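PDB 4WES: nitrogenase molybdenum-iron protein alpha chain from Clostridium pasteurianum, which forms, with the beta chain, the molybdenum-iron component of nitrogenase, which reduces dinitrogen to ammonia at an iron-sulfur-molybdenum cluster. Local coordinates for the interface of chains A and B and the interface of chains A and C. Numbering follows the deposited sequence. Chains: chain A, Nitrogenase molybdenum-iron protein alpha chain; chain B/C, Nitrogenase molybdenum-iron protein beta chain.

Contact 1: the interface of chains A and B. Residues chain A 510-511, 514; chain B 270, 303, 332-335.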
# COMPACT_ATOMS: atom_id res chain seq x y z
N PRO A 510 6.36 -14.47 18.56
CA PRO A 510 5.82 -15.84 18.52
C PRO A 510 6.38 -16.71 17.43
O PRO A 510 6.43 -17.94 17.61
CB PRO A 510 4.32 -15.60 18.39
CG PRO A 510 4.09 -14.29 19.07
CD PRO A 510 5.29 -13.47 18.66
N ALA A 511 6.74 -16.14 16.28
CA ALA A 511 7.12 -16.96 15.13
C ALA A 511 8.33 -17.85 15.39
O ALA A 511 8.51 -18.85 14.69
CB ALA A 511 7.35 -16.10 13.90
N MET A 514 7.23 -21.32 15.68
CA MET A 514 6.38 -21.80 14.60
C MET A 514 7.18 -22.29 13.41
O MET A 514 6.61 -22.62 12.37
CB MET A 514 5.45 -20.70 14.13
CG MET A 514 4.51 -20.18 15.19
SD MET A 514 3.66 -18.72 14.59
CE MET A 514 2.97 -18.16 16.11
N VAL B 270 -0.95 -18.59 10.10
CA VAL B 270 -0.10 -19.77 10.19
C VAL B 270 -0.92 -21.00 10.60
O VAL B 270 -1.03 -21.97 9.84
CB VAL B 270 1.08 -19.56 11.16
CG1 VAL B 270 1.94 -20.83 11.20
CG2 VAL B 270 1.91 -18.35 10.76
N MET B 303 7.48 -12.97 8.91
CA MET B 303 7.02 -12.69 10.24
C MET B 303 8.18 -12.35 11.17
O MET B 303 8.09 -11.43 12.01
CB MET B 303 6.23 -13.87 10.82
CG MET B 303 4.93 -14.08 10.05
SD MET B 303 4.06 -15.59 10.55
CE MET B 303 3.52 -15.20 12.24
N ILE B 332 -2.49 -12.46 16.69
CA ILE B 332 -1.78 -13.01 17.84
C ILE B 332 -0.47 -13.68 17.38
O ILE B 332 0.59 -13.51 18.00
CB ILE B 332 -2.68 -13.98 18.64
CG1 ILE B 332 -3.84 -13.19 19.26
CG2 ILE B 332 -1.86 -14.72 19.69
CD1 ILE B 332 -4.91 -14.05 19.89
N GLU B 333 -0.54 -14.48 16.32
CA GLU B 333 0.65 -15.15 15.79
C GLU B 333 1.75 -14.19 15.38
O GLU B 333 2.93 -14.53 15.45
CB GLU B 333 0.27 -16.04 14.60
CG GLU B 333 -0.59 -17.23 15.01
CD GLU B 333 -1.19 -18.00 13.84
OE1 GLU B 333 -1.42 -17.41 12.77
OE2 GLU B 333 -1.45 -19.20 14.05
N LEU B 334 1.36 -12.97 14.96
CA LEU B 334 2.31 -11.95 14.56
C LEU B 334 2.96 -11.26 15.74
O LEU B 334 3.91 -10.48 15.55
CB LEU B 334 1.61 -10.92 13.69
CG LEU B 334 1.23 -11.41 12.30
CD1 LEU B 334 0.27 -10.47 11.63
CD2 LEU B 334 2.45 -11.63 11.41
N GLY B 335 2.45 -11.50 16.95
CA GLY B 335 2.91 -10.83 18.16
C GLY B 335 2.13 -9.58 18.50
O GLY B 335 2.51 -8.88 19.44
O HOH W 1 5.55 -13.74 15.36

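Contact 2: the interface of chains A and C. Residues chain A 43, 45-46, 49, 51-52, 180; chain C 46, 68-70.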
# COMPACT_ATOMS: atom_id res chain seq x y z
N THR A 43 43.44 -9.41 7.42
CA THR A 43 42.40 -10.39 7.27
C THR A 43 42.93 -11.56 6.46
O THR A 43 43.60 -11.37 5.44
CB THR A 43 41.20 -9.80 6.51
OG1 THR A 43 40.89 -8.51 7.07
CG2 THR A 43 40.01 -10.71 6.59
N PRO A 45 42.66 -13.92 3.56
CA PRO A 45 41.82 -13.95 2.36
C PRO A 45 40.90 -15.15 2.32
O PRO A 45 41.31 -16.27 2.62
CB PRO A 45 42.85 -13.98 1.23
CG PRO A 45 44.05 -13.30 1.81
CD PRO A 45 44.09 -13.80 3.22
N GLY A 46 39.65 -14.93 1.93
CA GLY A 46 38.68 -15.98 1.68
C GLY A 46 37.93 -16.50 2.89
O GLY A 46 37.10 -17.41 2.73
N THR A 49 34.99 -12.47 6.31
CA THR A 49 35.15 -11.47 7.35
C THR A 49 33.94 -10.53 7.36
O THR A 49 33.24 -10.38 6.35
CB THR A 49 36.44 -10.64 7.09
OG1 THR A 49 36.65 -9.73 8.18
CG2 THR A 49 36.41 -9.87 5.77
N ARG A 51 34.78 -7.33 8.22
CA ARG A 51 35.53 -6.06 8.11
C ARG A 51 35.26 -5.26 6.88
O ARG A 51 34.96 -5.78 5.80
CB ARG A 51 37.03 -6.36 8.13
CG ARG A 51 37.57 -6.75 9.49
CD ARG A 51 39.00 -7.18 9.38
NE ARG A 51 39.68 -7.18 10.65
CZ ARG A 51 40.97 -7.35 10.81
NH1 ARG A 51 41.74 -7.66 9.78
NH2 ARG A 51 41.51 -7.21 12.01
N GLY A 52 35.43 -3.93 7.05
CA GLY A 52 35.46 -2.99 5.94
C GLY A 52 36.84 -2.41 5.74
O GLY A 52 37.84 -3.01 6.11
N VAL A 180 44.32 -2.59 7.52
CA VAL A 180 43.73 -3.92 7.49
C VAL A 180 42.21 -3.93 7.72
O VAL A 180 41.63 -5.00 7.77
CB VAL A 180 44.40 -4.87 8.51
CG1 VAL A 180 45.87 -5.04 8.17
CG2 VAL A 180 44.28 -4.39 9.93
N GLN C 46 38.57 -5.46 0.96
CA GLN C 46 37.37 -6.04 1.56
C GLN C 46 36.26 -5.06 1.81
O GLN C 46 35.11 -5.48 2.01
CB GLN C 46 37.72 -6.76 2.87
CG GLN C 46 38.13 -5.79 3.99
CD GLN C 46 39.13 -6.33 4.95
OE1 GLN C 46 39.42 -7.54 5.00
NE2 GLN C 46 39.64 -5.44 5.80
N THR C 68 36.25 -12.48 -0.06
CA THR C 68 37.06 -11.41 -0.63
C THR C 68 38.55 -11.75 -0.52
O THR C 68 38.99 -12.52 0.34
CB THR C 68 36.78 -10.03 0.06
OG1 THR C 68 37.76 -9.06 -0.37
CG2 THR C 68 36.82 -10.10 1.57
N SER C 69 39.30 -11.19 -1.47
CA SER C 69 40.74 -11.29 -1.45
C SER C 69 41.41 -10.46 -0.36
O SER C 69 42.60 -10.65 -0.08
CB SER C 69 41.31 -10.94 -2.81
OG SER C 69 40.97 -11.91 -3.78
N SER C 70 40.67 -9.51 0.23
CA SER C 70 41.21 -8.68 1.30
C SER C 70 42.59 -8.07 0.95
O SER C 70 43.59 -8.26 1.65
CB SER C 70 41.27 -9.40 2.64
OG SER C 70 39.95 -9.64 3.14
O HOH W 2 34.56 -7.62 3.74
O HOH W 3 44.78 -9.71 3.68

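Contact 1: the interface of chains A and B
A:Met514 holds CG anti to the carbonyl carbon, beside the backbone N (chi1 -61°), and its extended chain carries the methyl tip across to B:Glu333. In B:Glu333 CG likewise lies beside the backbone N (chi1 -68°), and the extended chain sends the carboxylate away toward B:Val270. The two side chains cross at about a right angle, and the contact is made by the methionine tip, with the methyl CE 3.7 Å from the B:Glu333 backbone O and equally near CB of that glutamate. Within chain B, the carboxylate OE1 accepts a hydrogen bond from the backbone N of B:Val270 at 3.0 Å on its syn side, 34° out of the carboxylate plane. That bond ties the end of helix 321-333 to the first residue of helix 270-284 and probably helps hold the aliphatic part of the glutamate against the methyl group.

Beside the methyl group, the ring of A:Pro510 lies against the end of helix 321-333 and the turn after it: CB comes 3.4 Å from the B:Glu333 O, and CD packs 3.6 Å from CA of B:Gly335. A:Ala511 adds a looser touch, its CB 4.0 Å from CB of B:Met303. Polar contact across the patch goes through water 1, which lies 2.8 Å from the A:Ala511 N and 2.7 Å from the B:Glu333 O.

Short 3-10 helix 510-513 and A:Met514 thus seat the C-terminal part of the alpha chain on a beta subunit, a mostly apolar patch in the alpha2beta2 tetramer.

Contact 2: the interface of chains A and C
C:Gln46, the first residue of helix 46-60, reaches into chain A and meets A:Thr43, A:Gly52 and A:Val180 with its amide. Its CG sits between the backbone N and the carbonyl carbon (chi1 70°) and the chain bends at chi2, which carries the amide in among the alpha-chain loops. This is the tight part of the contact. OE1 accepts a hydrogen bond from the A:Thr43 hydroxyl OG1 at 2.7 Å, in the carbonyl plane and on a lone pair, and another from OG of C:Ser70 at 2.9 Å, a donor tilted from that plane. At the other end NE2 gives to two backbone oxygens: the O of A:Val180 at 2.8 Å lies in the amide plane, although NE2 stands above that carbonyl's own plane, while the O of A:Gly52 lies somewhat out of the amide plane. With both ends engaged, the amide's rotation is fixed. CB of A:Arg51 packs against the amide, 3.6 Å from NE2, and its chain, extended from CG to NE, carries the guanidinium out to A:Thr43.

The looser part relies on backbone and water. A:Gly46 N donates to the C:Thr68 O at 3.0 Å, and A:Pro45 rests CB and CG against the C:Ser69 O. Water 3 joins the carbonyl oxygens of A:Thr43 and C:Ser70, and water 2 does the same for those of A:Arg51 and C:Gln46.

Behind the threonine, the guanidinium of A:Arg51 acts from the second shell: NH1 donates to A:Thr43 OG1 at 3.0 Å, 162° at the hydrogen and in the guanidinium plane, which probably helps orient the hydroxyl that gives its own hydrogen to C:Gln46 OE1.

Contact 1 and contact 2 lie about 38 Å apart, measured between the centres of their C-alpha atoms. They share no residues: chain A uses its C-terminal part in contact 1 and, in contact 2, a loop stretch just ahead of helix 54-63 together with A:Val180. The partners are the two different copies of the beta chain, so one alpha chain touches both, which helps hold the alpha2beta2 tetramer together. Their chemistry differs, contact 1 being mainly apolar and contact 2 mainly hydrogen-bonded. Contact 2 also adjoins sequence that ligates the [8Fe-7S] cluster, since A:Cys53 and C:Cys48 follow closely on A:Gly52 and C:Gln46.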